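Local atomic coordinates of large ribosomal subunit protein uL10 (Thermotoga maritima, PDB entry 1ZAV), a protein that forms part of the ribosomal stalk, binding large-subunit rRNA and L7/L12 dimers and supporting the interaction of the ribosome with GTP-bound translation factors. Residues A[99-104]-A[127-132]. Sequence-based numbering, arbitrary orientation.
Sequences IIYNFY and EEVENI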
loop_
_atom_site.group_PDB
_atom_site.type_symbol
_atom_site.label_atom_id
_atom_site.label_comp_id
_atom_site.label_asym_id
_atom_site.label_seq_id
_atom_site.Cartn_x
_atom_site.Cartn_y
_atom_site.Cartn_z
ATOM N N ILE A 99 -9.882 -5.515 20.020
ATOM C CA ILE A 99 -10.485 -6.243 21.124
ATOM C C ILE A 99 -11.958 -5.887 21.341
ATOM O O ILE A 99 -12.798 -6.773 21.487
ATOM C CB ILE A 99 -9.690 -6.014 22.456
ATOM C CG1 ILE A 99 -8.317 -6.687 22.357
ATOM C CG2 ILE A 99 -10.460 -6.590 23.652
ATOM C CD1 ILE A 99 -7.382 -6.392 23.520
ATOM N N ILE A 100 -12.288 -4.598 21.358
ATOM C CA ILE A 100 -13.672 -4.229 21.595
ATOM C C ILE A 100 -14.533 -4.469 20.359
ATOM O O ILE A 100 -15.734 -4.717 20.464
ATOM C CB ILE A 100 -13.800 -2.754 22.049
ATOM C CG1 ILE A 100 -15.200 -2.513 22.627
ATOM C CG2 ILE A 100 -13.525 -1.830 20.883
ATOM C CD1 ILE A 100 -15.391 -1.124 23.219
ATOM N N TYR A 101 -13.916 -4.395 19.187
ATOM C CA TYR A 101 -14.637 -4.640 17.937
ATOM C C TYR A 101 -15.086 -6.111 17.921
ATOM O O TYR A 101 -16.250 -6.416 17.668
ATOM C CB TYR A 101 -13.725 -4.379 16.734
ATOM C CG TYR A 101 -14.399 -4.592 15.389
ATOM C CD1 TYR A 101 -15.269 -3.636 14.864
ATOM C CD2 TYR A 101 -14.171 -5.755 14.648
ATOM C CE1 TYR A 101 -15.897 -3.831 13.626
ATOM C CE2 TYR A 101 -14.795 -5.963 13.414
ATOM C CZ TYR A 101 -15.655 -4.996 12.911
ATOM O OH TYR A 101 -16.269 -5.194 11.693
ATOM N N ASN A 102 -14.157 -7.015 18.212
ATOM C CA ASN A 102 -14.464 -8.445 18.229
ATOM C C ASN A 102 -15.348 -8.850 19.411
ATOM O O ASN A 102 -16.003 -9.894 19.376
ATOM C CB ASN A 102 -13.163 -9.254 18.237
ATOM C CG ASN A 102 -12.403 -9.153 16.920
ATOM O OD1 ASN A 102 -11.190 -9.368 16.871
ATOM N ND2 ASN A 102 -13.119 -8.829 15.844
ATOM N N PHE A 103 -15.374 -8.029 20.461
ATOM C CA PHE A 103 -16.201 -8.335 21.619
ATOM C C PHE A 103 -17.657 -8.076 21.256
ATOM O O PHE A 103 -18.532 -8.903 21.535
ATOM C CB PHE A 103 -15.810 -7.463 22.821
ATOM C CG PHE A 103 -16.627 -7.733 24.056
ATOM C CD1 PHE A 103 -16.338 -8.818 24.876
ATOM C CD2 PHE A 103 -17.690 -6.904 24.393
ATOM C CE1 PHE A 103 -17.097 -9.077 26.011
ATOM C CE2 PHE A 103 -18.459 -7.150 25.520
ATOM C CZ PHE A 103 -18.161 -8.240 26.338
ATOM N N TYR A 104 -17.915 -6.921 20.645
ATOM C CA TYR A 104 -19.268 -6.565 20.237
ATOM C C TYR A 104 -19.767 -7.597 19.230
ATOM O O TYR A 104 -20.946 -7.942 19.218
ATOM C CB TYR A 104 -19.299 -5.165 19.611
ATOM C CG TYR A 104 -19.561 -4.059 20.613
ATOM C CD1 TYR A 104 -18.742 -3.894 21.732
ATOM C CD2 TYR A 104 -20.656 -3.205 20.467
ATOM C CE1 TYR A 104 -19.011 -2.905 22.692
ATOM C CE2 TYR A 104 -20.933 -2.214 21.413
ATOM C CZ TYR A 104 -20.107 -2.074 22.523
ATOM O OH TYR A 104 -20.391 -1.115 23.468
ATOM N N GLU A 127 -17.638 4.357 11.172
ATOM C CA GLU A 127 -17.330 3.514 10.020
ATOM C C GLU A 127 -15.848 3.172 9.955
ATOM O O GLU A 127 -15.470 2.115 9.452
ATOM C CB GLU A 127 -17.734 4.210 8.714
ATOM C CG GLU A 127 -19.195 4.615 8.631
ATOM C CD GLU A 127 -19.517 5.846 9.463
ATOM O OE1 GLU A 127 -20.686 6.290 9.445
ATOM O OE2 GLU A 127 -18.604 6.374 10.134
ATOM N N GLU A 128 -15.010 4.067 10.471
ATOM C CA GLU A 128 -13.572 3.850 10.450
ATOM C C GLU A 128 -13.095 2.868 11.522
ATOM O O GLU A 128 -11.951 2.426 11.484
ATOM C CB GLU A 128 -12.830 5.188 10.608
ATOM C CG GLU A 128 -13.225 6.251 9.584
ATOM C CD GLU A 128 -12.462 7.560 9.765
ATOM O OE1 GLU A 128 -11.269 7.617 9.395
ATOM O OE2 GLU A 128 -13.053 8.531 10.282
ATOM N N VAL A 129 -13.959 2.526 12.475
ATOM C CA VAL A 129 -13.568 1.592 13.529
ATOM C C VAL A 129 -13.146 0.264 12.903
ATOM O O VAL A 129 -12.111 -0.302 13.262
ATOM C CB VAL A 129 -14.727 1.339 14.528
ATOM C CG1 VAL A 129 -14.297 0.318 15.576
ATOM C CG2 VAL A 129 -15.128 2.640 15.197
ATOM N N GLU A 130 -13.945 -0.222 11.957
ATOM C CA GLU A 130 -13.647 -1.479 11.274
ATOM C C GLU A 130 -12.255 -1.439 10.637
ATOM O O GLU A 130 -11.520 -2.425 10.663
ATOM C CB GLU A 130 -14.689 -1.750 10.184
ATOM C CG GLU A 130 -14.476 -3.071 9.455
ATOM C CD GLU A 130 -15.418 -3.261 8.275
ATOM O OE1 GLU A 130 -15.339 -4.325 7.625
ATOM O OE2 GLU A 130 -16.229 -2.350 7.995
ATOM N N ASN A 131 -11.897 -0.295 10.061
ATOM C CA ASN A 131 -10.593 -0.145 9.419
ATOM C C ASN A 131 -9.482 -0.431 10.425
ATOM O O ASN A 131 -8.588 -1.246 10.181
ATOM C CB ASN A 131 -10.419 1.279 8.873
ATOM C CG ASN A 131 -11.430 1.623 7.788
ATOM O OD1 ASN A 131 -11.474 2.760 7.308
ATOM N ND2 ASN A 131 -12.241 0.646 7.392
ATOM N N ILE A 132 -9.546 0.256 11.557
ATOM C CA ILE A 132 -8.552 0.092 12.608
ATOM C C ILE A 132 -8.548 -1.350 13.107
ATOM O O ILE A 132 -7.497 -1.965 13.243
ATOM C CB ILE A 132 -8.859 1.027 13.802
ATOM C CG1 ILE A 132 -8.959 2.477 13.312
ATOM C CG2 ILE A 132 -7.769 0.894 14.860
ATOM C CD1 ILE A 132 -9.520 3.436 14.343
#
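The phenol ring of Tyr101 and the carboxylate of Glu130 are the flat groups here, their planes only 10° apart, yet they do not stack, because the carboxylate lies beyond the hydroxyl. Val129 and the backbone of Glu130 meet the ring obliquely, at its CD1–CE1 side, while the aliphatic part of Glu130 runs past its hydroxyl end. This is helix-to-helix packing in the alpha/beta domain of uL10: helix 94-106 lies against the short helix 126-133, which follows strands 114-119 and 122-125 of the antiparallel sheet.

A tyrosine suits this helix pair, being long and flat enough to reach from one backbone to the other, while its hydroxyl reaches exposed Glu130. With CG anti to the backbone N (chi1 -179°), the ring is carried across to the other helix. There CD1 of Tyr101 packs 4.1 Å from CG1 of Val129, a compact branched residue suited to this buried place, where it also touches Val97 and Leu114. CE1 of Tyr101 lies 4.0 Å from CA of Glu130.

Glu130's extended chain lends methylenes to the contact while keeping the charge at the surface. Tyr101 OH lies 3.6 Å from CG of Glu130, a van der Waals contact.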